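Local coordinates for glycoside hydrolase family 31 (Trueperella pyogenes, PDB 5I0F), which breaks down cycloalternan as a family 31 glycoside hydrolase, probably by a retaining mechanism that passes through a covalent glycosyl-enzyme intermediate, at residues Pro568-Ala572 and Glu573-Arg577; Ser592-His595 and His596-Leu599; Glu611-Cys615 and Gly616-Asp620. All coordinates share one frame; numbering follows the deposited sequence.

Contact 1. Residues Pro568-Ala572 and Glu573-Arg577; sequences PVPEA and ELYAR
Ala576 N donates to Ala572 O at 2.9 Å, and one residue earlier Tyr575 N donates to Glu571 O at 3.1 Å; together they start helix 572-583 on the outer side of the barrel. The second bond is nearly straight, 172° at the hydrogen. Glu571 is the N-cap. Its side chain does not fold back onto a backbone N-H directly; instead water 1 gives a proton to Glu571 OE2 at 3.0 Å and accepts one from Glu573 N at 2.9 Å, so the first turn is capped through a water. With chi1 at 78°, CG of Glu571 is wedged between its own N and carbonyl carbon, which carries it across Leu574 CB at 3.9 Å, the two side chains meeting at about a right angle. The other carboxylate oxygen, OE1, is bound by the indole N-H of Trp537, while Glu573 OE1 accepts from Gly686 N.

Pro570, just ahead of the cap, packs its ring on Leu574 and Tyr575. Its CB touches Leu574 CD2 at 4.0 Å, and its CG comes to the edge of the Tyr575 ring, near the ring plane, 3.9 Å from CD1. The Tyr575 hydroxyl OH is hydrogen-bonded to Arg604 O, and Leu574 continues onto Trp537 and Phe540 of helix 537-551.

Two carboxylates thus sit close together at this helix start, Glu571 OE2 lying 4.4 Å from Glu573 OE2. Their mutual repulsion is probably eased by the positive end of the helix dipole and by the N-H donors each one binds, so negative charge is well placed here.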
loop_
_atom_site.group_PDB
_atom_site.type_symbol
_atom_site.label_atom_id
_atom_site.label_comp_id
_atom_site.label_asym_id
_atom_site.label_seq_id
_atom_site.Cartn_x
_atom_site.Cartn_y
_atom_site.Cartn_z
ATOM N N PRO A 568 -1.879 20.958 8.686
ATOM C CA PRO A 568 -1.074 21.709 9.646
ATOM C C PRO A 568 -0.189 20.774 10.484
ATOM O O PRO A 568 -0.521 19.606 10.650
ATOM C CB PRO A 568 -2.137 22.390 10.519
ATOM C CG PRO A 568 -3.266 22.617 9.573
ATOM C CD PRO A 568 -3.284 21.404 8.685
ATOM N N VAL A 569 0.936 21.275 10.976
ATOM C CA VAL A 569 1.794 20.430 11.831
ATOM C C VAL A 569 0.981 19.799 12.999
ATOM O O VAL A 569 0.026 20.403 13.489
ATOM C CB VAL A 569 3.029 21.173 12.374
ATOM C CG1 VAL A 569 3.886 21.714 11.225
ATOM C CG2 VAL A 569 2.651 22.295 13.317
ATOM N N PRO A 570 1.368 18.590 13.443
ATOM C CA PRO A 570 0.705 17.989 14.579
ATOM C C PRO A 570 0.837 18.870 15.814
ATOM O O PRO A 570 1.838 19.570 15.960
ATOM C CB PRO A 570 1.475 16.673 14.775
ATOM C CG PRO A 570 2.784 16.905 14.145
ATOM C CD PRO A 570 2.463 17.738 12.955
ATOM N N GLU A 571 -0.179 18.845 16.668
ATOM C CA GLU A 571 -0.114 19.520 17.978
ATOM C C GLU A 571 1.082 18.961 18.751
ATOM O O GLU A 571 1.485 17.805 18.528
ATOM C CB GLU A 571 -1.423 19.315 18.770
ATOM C CG GLU A 571 -1.586 17.940 19.442
ATOM C CD GLU A 571 -2.746 17.859 20.434
ATOM O OE1 GLU A 571 -3.548 16.897 20.373
ATOM O OE2 GLU A 571 -2.845 18.761 21.301
ATOM N N ALA A 572 1.625 19.759 19.668
ATOM C CA ALA A 572 2.902 19.411 20.317
ATOM C C ALA A 572 2.826 18.044 20.994
ATOM O O ALA A 572 3.749 17.260 20.891
ATOM C CB ALA A 572 3.304 20.481 21.341
ATOM N N GLU A 573 1.725 17.767 21.684
ATOM C CA GLU A 573 1.590 16.547 22.462
ATOM C C GLU A 573 1.612 15.289 21.582
ATOM O O GLU A 573 2.202 14.270 21.951
ATOM C CB GLU A 573 0.294 16.578 23.296
ATOM C CG GLU A 573 0.223 15.471 24.319
ATOM C CD GLU A 573 -1.057 15.499 25.140
ATOM O OE1 GLU A 573 -1.135 14.725 26.105
ATOM O OE2 GLU A 573 -2.013 16.253 24.796
ATOM N N LEU A 574 0.959 15.377 20.429
ATOM C CA LEU A 574 0.961 14.287 19.467
ATOM C C LEU A 574 2.348 14.070 18.913
ATOM O O LEU A 574 2.808 12.932 18.820
ATOM C CB LEU A 574 -0.063 14.536 18.338
ATOM C CG LEU A 574 -0.073 13.515 17.199
ATOM C CD1 LEU A 574 -0.336 12.097 17.699
ATOM C CD2 LEU A 574 -1.102 13.960 16.185
ATOM N N TYR A 575 3.026 15.143 18.536
ATOM C CA TYR A 575 4.407 15.021 18.057
ATOM C C TYR A 575 5.285 14.330 19.100
ATOM O O TYR A 575 5.996 13.387 18.779
ATOM C CB TYR A 575 4.990 16.363 17.675
ATOM C CG TYR A 575 6.299 16.281 16.888
ATOM C CD1 TYR A 575 6.298 16.078 15.508
ATOM C CD2 TYR A 575 7.517 16.437 17.518
ATOM C CE1 TYR A 575 7.480 16.035 14.780
ATOM C CE2 TYR A 575 8.708 16.404 16.793
ATOM C CZ TYR A 575 8.687 16.201 15.434
ATOM O OH TYR A 575 9.882 16.182 14.731
ATOM N N ALA A 576 5.175 14.749 20.350
ATOM C CA ALA A 576 5.933 14.123 21.432
ATOM C C ALA A 576 5.671 12.646 21.587
ATOM O O ALA A 576 6.621 11.864 21.685
ATOM C CB ALA A 576 5.680 14.831 22.749
ATOM N N ARG A 577 4.398 12.249 21.641
ATOM C CA ARG A 577 4.068 10.839 21.864
ATOM C C ARG A 577 4.455 9.985 20.653
ATOM O O ARG A 577 4.958 8.875 20.804
ATOM C CB ARG A 577 2.582 10.640 22.172
ATOM C CG ARG A 577 2.058 11.297 23.431
ATOM C CD ARG A 577 2.862 10.943 24.656
ATOM N NE ARG A 577 2.164 11.265 25.897
ATOM C CZ ARG A 577 2.688 11.138 27.115
ATOM N NH1 ARG A 577 3.938 10.703 27.295
ATOM N NH2 ARG A 577 1.944 11.448 28.179
HETATM O O HOH W 1 -0.227 19.879 22.294
#

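Contact 2. Residues Ser592-His595 and His596-Leu599; sequences SEFH and HHEL. With GLC (alpha-D-glucopyranose), chain B; GLC (alpha-D-glucopyranose), chain C.
Phe594 and His596 make the main aromatic pair of this turn: the edge of the phenyl ring points at the imidazole face in a tilted edge-to-face arrangement, centroids 4.6 Å apart and planes at 51°. Phe594 CE2 stands over the centre of the imidazole and approaches ND1 of His596 to 3.5 Å. The same phenyl ring has the backbone N of His596 above its centre, so the chain itself folds over the phenyl face as it turns.

On the sugar side, the glucose of chain B donates O3 to Phe594 O at 2.7 Å, and the glucose of chain C donates O2 to Glu593 OE2 at 2.8 Å.

A second side-chain pair follows. CB of Glu598 lies over one face of the His595 ring, toward its rim, 3.9 Å from the centroid, as a CH-pi contact. Holding CG anti to the backbone N (chi1 -178°) brings the imidazole face up to Glu598 CB. Water 2 lies in the ring plane, 2.9 Å from His595 ND1, and bridges it to Glu598 O. The backbone closes the turn with Glu598 N bonded to His595 O at 3.0 Å. Farther out, Glu303 OE1 takes the N-H groups of both His595 and His597, while Tyr200 and Ser566 also bond to the Glu593 carboxylate.

Sugar recognition here therefore joins one backbone carbonyl to one carboxylate, both accepting sugar hydroxyls, with the histidine turn packed directly behind Phe594.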
loop_
_atom_site.group_PDB
_atom_site.type_symbol
_atom_site.label_atom_id
_atom_site.label_comp_id
_atom_site.label_asym_id
_atom_site.label_seq_id
_atom_site.Cartn_x
_atom_site.Cartn_y
_atom_site.Cartn_z
ATOM N N SER A 592 6.776 15.310 5.508
ATOM C CA SER A 592 5.701 16.276 5.286
ATOM C C SER A 592 5.238 16.331 3.831
ATOM O O SER A 592 6.041 16.305 2.879
ATOM C CB SER A 592 6.124 17.676 5.726
ATOM O OG SER A 592 7.279 18.136 5.030
ATOM N N GLU A 593 3.934 16.450 3.681
ATOM C CA GLU A 593 3.299 16.520 2.369
ATOM C C GLU A 593 3.508 17.884 1.702
ATOM O O GLU A 593 3.607 18.908 2.370
ATOM C CB GLU A 593 1.791 16.260 2.545
ATOM C CG GLU A 593 1.005 16.108 1.245
ATOM C CD GLU A 593 -0.447 15.730 1.495
ATOM O OE1 GLU A 593 -1.067 16.284 2.412
ATOM O OE2 GLU A 593 -0.978 14.865 0.770
ATOM N N PHE A 594 3.537 17.868 0.371
ATOM C CA PHE A 594 3.535 19.052 -0.486
ATOM C C PHE A 594 2.402 19.988 -0.088
ATOM O O PHE A 594 1.290 19.528 0.158
ATOM C CB PHE A 594 3.318 18.642 -1.954
ATOM C CG PHE A 594 3.453 19.773 -2.942
ATOM C CD1 PHE A 594 4.636 20.508 -3.040
ATOM C CD2 PHE A 594 2.413 20.064 -3.820
ATOM C CE1 PHE A 594 4.766 21.545 -3.958
ATOM C CE2 PHE A 594 2.538 21.095 -4.755
ATOM C CZ PHE A 594 3.716 21.826 -4.831
ATOM N N HIS A 595 2.699 21.280 -0.066
ATOM C CA HIS A 595 1.756 22.345 0.338
ATOM C C HIS A 595 1.948 23.616 -0.544
ATOM O O HIS A 595 1.661 24.747 -0.109
ATOM C CB HIS A 595 2.016 22.598 1.826
ATOM C CG HIS A 595 1.135 23.626 2.458
ATOM N ND1 HIS A 595 1.644 24.637 3.250
ATOM C CD2 HIS A 595 -0.209 23.788 2.447
ATOM C CE1 HIS A 595 0.646 25.376 3.695
ATOM N NE2 HIS A 595 -0.485 24.891 3.212
ATOM N N HIS A 596 2.421 23.424 -1.788
ATOM C CA HIS A 596 2.646 24.512 -2.758
ATOM C C HIS A 596 3.548 25.631 -2.231
ATOM O O HIS A 596 3.418 26.782 -2.639
ATOM C CB HIS A 596 1.287 25.083 -3.249
ATOM C CG HIS A 596 0.447 24.092 -3.987
ATOM N ND1 HIS A 596 0.526 23.926 -5.357
ATOM C CD2 HIS A 596 -0.487 23.212 -3.556
ATOM C CE1 HIS A 596 -0.313 22.979 -5.735
ATOM N NE2 HIS A 596 -0.937 22.527 -4.661
ATOM N N HIS A 597 4.469 25.284 -1.327
ATOM C CA HIS A 597 5.317 26.246 -0.632
ATOM C C HIS A 597 4.537 27.444 -0.053
ATOM O O HIS A 597 5.038 28.563 -0.026
ATOM C CB HIS A 597 6.460 26.692 -1.558
ATOM C CG HIS A 597 7.388 25.573 -1.905
ATOM N ND1 HIS A 597 8.700 25.531 -1.484
ATOM C CD2 HIS A 597 7.169 24.420 -2.583
ATOM C CE1 HIS A 597 9.254 24.408 -1.904
ATOM N NE2 HIS A 597 8.344 23.714 -2.565
ATOM N N GLU A 598 3.323 27.172 0.422
ATOM C CA GLU A 598 2.488 28.177 1.074
ATOM C C GLU A 598 2.941 28.390 2.500
ATOM O O GLU A 598 3.780 27.653 3.031
ATOM C CB GLU A 598 1.007 27.756 1.036
ATOM C CG GLU A 598 0.414 27.888 -0.354
ATOM C CD GLU A 598 -0.871 27.127 -0.573
ATOM O OE1 GLU A 598 -1.507 26.672 0.408
ATOM O OE2 GLU A 598 -1.262 27.014 -1.764
ATOM N N LEU A 599 2.398 29.425 3.120
ATOM C CA LEU A 599 2.687 29.712 4.513
ATOM C C LEU A 599 1.579 29.127 5.388
ATOM O O LEU A 599 0.430 29.064 4.928
ATOM C CB LEU A 599 2.764 31.222 4.717
ATOM C CG LEU A 599 3.825 31.938 3.879
ATOM C CD1 LEU A 599 3.737 33.439 4.136
ATOM C CD2 LEU A 599 5.218 31.408 4.204
HETATM C C1 GLC B . -3.995 16.847 -2.236
HETATM C C2 GLC B . -3.161 17.516 -1.148
HETATM C C3 GLC B . -1.823 17.988 -1.715
HETATM C C4 GLC B . -1.085 16.841 -2.408
HETATM C C5 GLC B . -2.002 16.247 -3.487
HETATM C C6 GLC B . -1.420 15.089 -4.303
HETATM O O1 GLC B . -4.376 17.817 -3.221
HETATM O O2 GLC B . -3.882 18.631 -0.606
HETATM O O3 GLC B . -1.051 18.541 -0.646
HETATM O O4 GLC B . 0.134 17.298 -3.005
HETATM O O5 GLC B . -3.229 15.815 -2.860
HETATM O O6 GLC B . -0.633 14.169 -3.522
HETATM C C1 GLC C . -1.406 13.380 -2.588
HETATM C C2 GLC C . -0.438 12.609 -1.687
HETATM C C3 GLC C . 0.240 11.486 -2.462
HETATM C C4 GLC C . -0.819 10.568 -3.053
HETATM C C5 GLC C . -1.711 11.419 -3.962
HETATM C C6 GLC C . -2.807 10.617 -4.644
HETATM O O2 GLC C . 0.526 13.514 -1.140
HETATM O O3 GLC C . 1.101 10.749 -1.580
HETATM O O4 GLC C . -0.197 9.484 -3.772
HETATM O O5 GLC C . -2.328 12.484 -3.215
HETATM O O6 GLC C . -3.829 10.211 -3.720
HETATM O O HOH W 2 4.464 24.847 3.658
#

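Contact 3. Residues Glu611-Cys615 and Gly616-Asp620; sequences EQTGC and GELID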
loop_
_atom_site.group_PDB
_atom_site.type_symbol
_atom_site.label_atom_id
_atom_site.label_comp_id
_atom_site.label_asym_id
_atom_site.label_seq_id
_atom_site.Cartn_x
_atom_site.Cartn_y
_atom_site.Cartn_z
ATOM N N GLU A 611 8.243 25.641 16.634
ATOM C CA GLU A 611 7.908 27.027 16.260
ATOM C C GLU A 611 6.395 27.203 16.098
ATOM O O GLU A 611 5.823 28.130 16.694
ATOM C CB GLU A 611 8.649 27.446 14.977
ATOM C CG GLU A 611 8.218 28.766 14.309
ATOM C CD GLU A 611 8.394 29.994 15.188
ATOM O OE1 GLU A 611 9.353 30.036 15.999
ATOM O OE2 GLU A 611 7.578 30.945 15.053
ATOM N N GLN A 612 5.759 26.335 15.307
ATOM C CA GLN A 612 4.336 26.506 14.983
ATOM C C GLN A 612 3.448 26.233 16.189
ATOM O O GLN A 612 2.392 26.847 16.303
ATOM C CB GLN A 612 3.858 25.606 13.845
ATOM C CG GLN A 612 4.599 25.644 12.519
ATOM C CD GLN A 612 4.768 27.011 11.929
ATOM O OE1 GLN A 612 3.974 27.915 12.161
ATOM N NE2 GLN A 612 5.812 27.168 11.122
ATOM N N THR A 613 3.866 25.337 17.096
ATOM C CA THR A 613 3.076 25.029 18.283
ATOM C C THR A 613 3.390 25.894 19.491
ATOM O O THR A 613 2.718 25.781 20.487
ATOM C CB THR A 613 3.212 23.539 18.715
ATOM O OG1 THR A 613 4.571 23.249 19.048
ATOM C CG2 THR A 613 2.725 22.594 17.618
ATOM N N GLY A 614 4.415 26.737 19.410
ATOM C CA GLY A 614 4.907 27.467 20.569
ATOM C C GLY A 614 5.478 26.566 21.658
ATOM O O GLY A 614 5.539 26.986 22.800
ATOM N N CYS A 615 5.885 25.335 21.321
ATOM C CA CYS A 615 6.348 24.381 22.328
ATOM C C CYS A 615 7.831 24.114 22.163
ATOM O O CYS A 615 8.251 23.143 21.513
ATOM C CB CYS A 615 5.554 23.075 22.274
ATOM S SG CYS A 615 6.071 21.921 23.565
ATOM N N GLY A 616 8.623 24.993 22.764
ATOM C CA GLY A 616 10.067 24.981 22.578
ATOM C C GLY A 616 10.727 23.703 23.065
ATOM O O GLY A 616 11.686 23.255 22.460
ATOM N N GLU A 617 10.195 23.092 24.125
ATOM C CA GLU A 617 10.748 21.819 24.637
ATOM C C GLU A 617 10.734 20.619 23.633
ATOM O O GLU A 617 11.424 19.613 23.864
ATOM C CB GLU A 617 10.089 21.428 25.967
ATOM C CG GLU A 617 8.639 20.985 25.871
ATOM C CD GLU A 617 7.876 21.091 27.202
ATOM O OE1 GLU A 617 8.486 20.890 28.267
ATOM O OE2 GLU A 617 6.658 21.394 27.191
ATOM N N LEU A 618 9.990 20.716 22.527
ATOM C CA LEU A 618 10.030 19.648 21.522
ATOM C C LEU A 618 11.414 19.410 20.924
ATOM O O LEU A 618 11.712 18.286 20.513
ATOM C CB LEU A 618 9.039 19.900 20.385
ATOM C CG LEU A 618 7.547 19.839 20.708
ATOM C CD1 LEU A 618 6.779 19.989 19.405
ATOM C CD2 LEU A 618 7.188 18.528 21.403
ATOM N N ILE A 619 12.252 20.445 20.850
ATOM C CA ILE A 619 13.607 20.252 20.305
ATOM C C ILE A 619 14.428 19.401 21.298
ATOM O O ILE A 619 15.038 18.415 20.891
ATOM C CB ILE A 619 14.314 21.577 19.922
ATOM C CG1 ILE A 619 13.443 22.396 18.951
ATOM C CG2 ILE A 619 15.638 21.282 19.234
ATOM C CD1 ILE A 619 14.023 23.744 18.594
ATOM N N ASP A 620 14.384 19.748 22.586
ATOM C CA ASP A 620 15.050 18.942 23.636
ATOM C C ASP A 620 14.506 17.513 23.662
ATOM O O ASP A 620 15.265 16.565 23.826
ATOM C CB ASP A 620 14.883 19.561 25.035
ATOM C CG ASP A 620 15.886 20.685 25.332
ATOM O OD1 ASP A 620 16.822 20.991 24.544
ATOM O OD2 ASP A 620 15.752 21.284 26.422
HETATM O O HOH W 3 8.396 27.334 24.615
#
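This is a local helix-to-helix turn at the protein surface, where helix 606-613 ends and the long helix 617-646 begins, late in the TIM-barrel domain. The main side-chain contact is made by Cys615, whose sulfur packs against Glu617 and Leu618, near the start of the long helix: SG is 3.6 Å from Glu617 CG and 3.8 Å from Leu618 CG. The thiol gets there because SG is anti to the backbone N (chi1 -177°), reaching forward along the chain. Leu618 also rests its CG against the Cys615 carbonyl oxygen, and its CD1 branch comes to 4.0 Å from Thr613 OG1, the two side chains meeting nearly at a right angle.

The backbone is fastened at the same point. Leu618 N donates to Cys615 O at 3.2 Å. Water 3 accepts from Gly616 N at 3.0 Å and gives a weak bond to Gly614 O, bridging Gly614 and Gly616. Thr613 OG1 bonds back to Val609 O, one turn earlier, and also receives a weak bond from Cys615 N, which ties the departing chain to the end of the helix.

Ala572 of helix 572-583 packs against Thr613, Cys615 and Leu618, while Tyr575 adds to the cover of Leu618. Gly614 has a positive phi of 64°, and two bonds run back into the last turn, so helix 606-613 finishes in a Schellman motif, the C-terminal cap of a helix, from which a short link leads straight into the next helix.

Overall arrangement
The three contacts follow one another along the last part of the barrel domain: contact 1 after strand 558-561, contact 2 after the final barrel strand 587-590, contact 3 between the helices that come next. Contacts 1 and 3 are direct neighbours, centres 10 Å apart, joined by packing of Ala572 CB on Cys615 CB at 3.6 Å and of Val569 CG2 on Gln612 CB, also at 3.6 Å. Contact 2 stands apart, its centre 18 Å from that of contact 1 and 20 Å from that of contact 3. It alone holds residues of the glycan pocket, Glu593 and Phe594; the other two pack helices farther from the sugars.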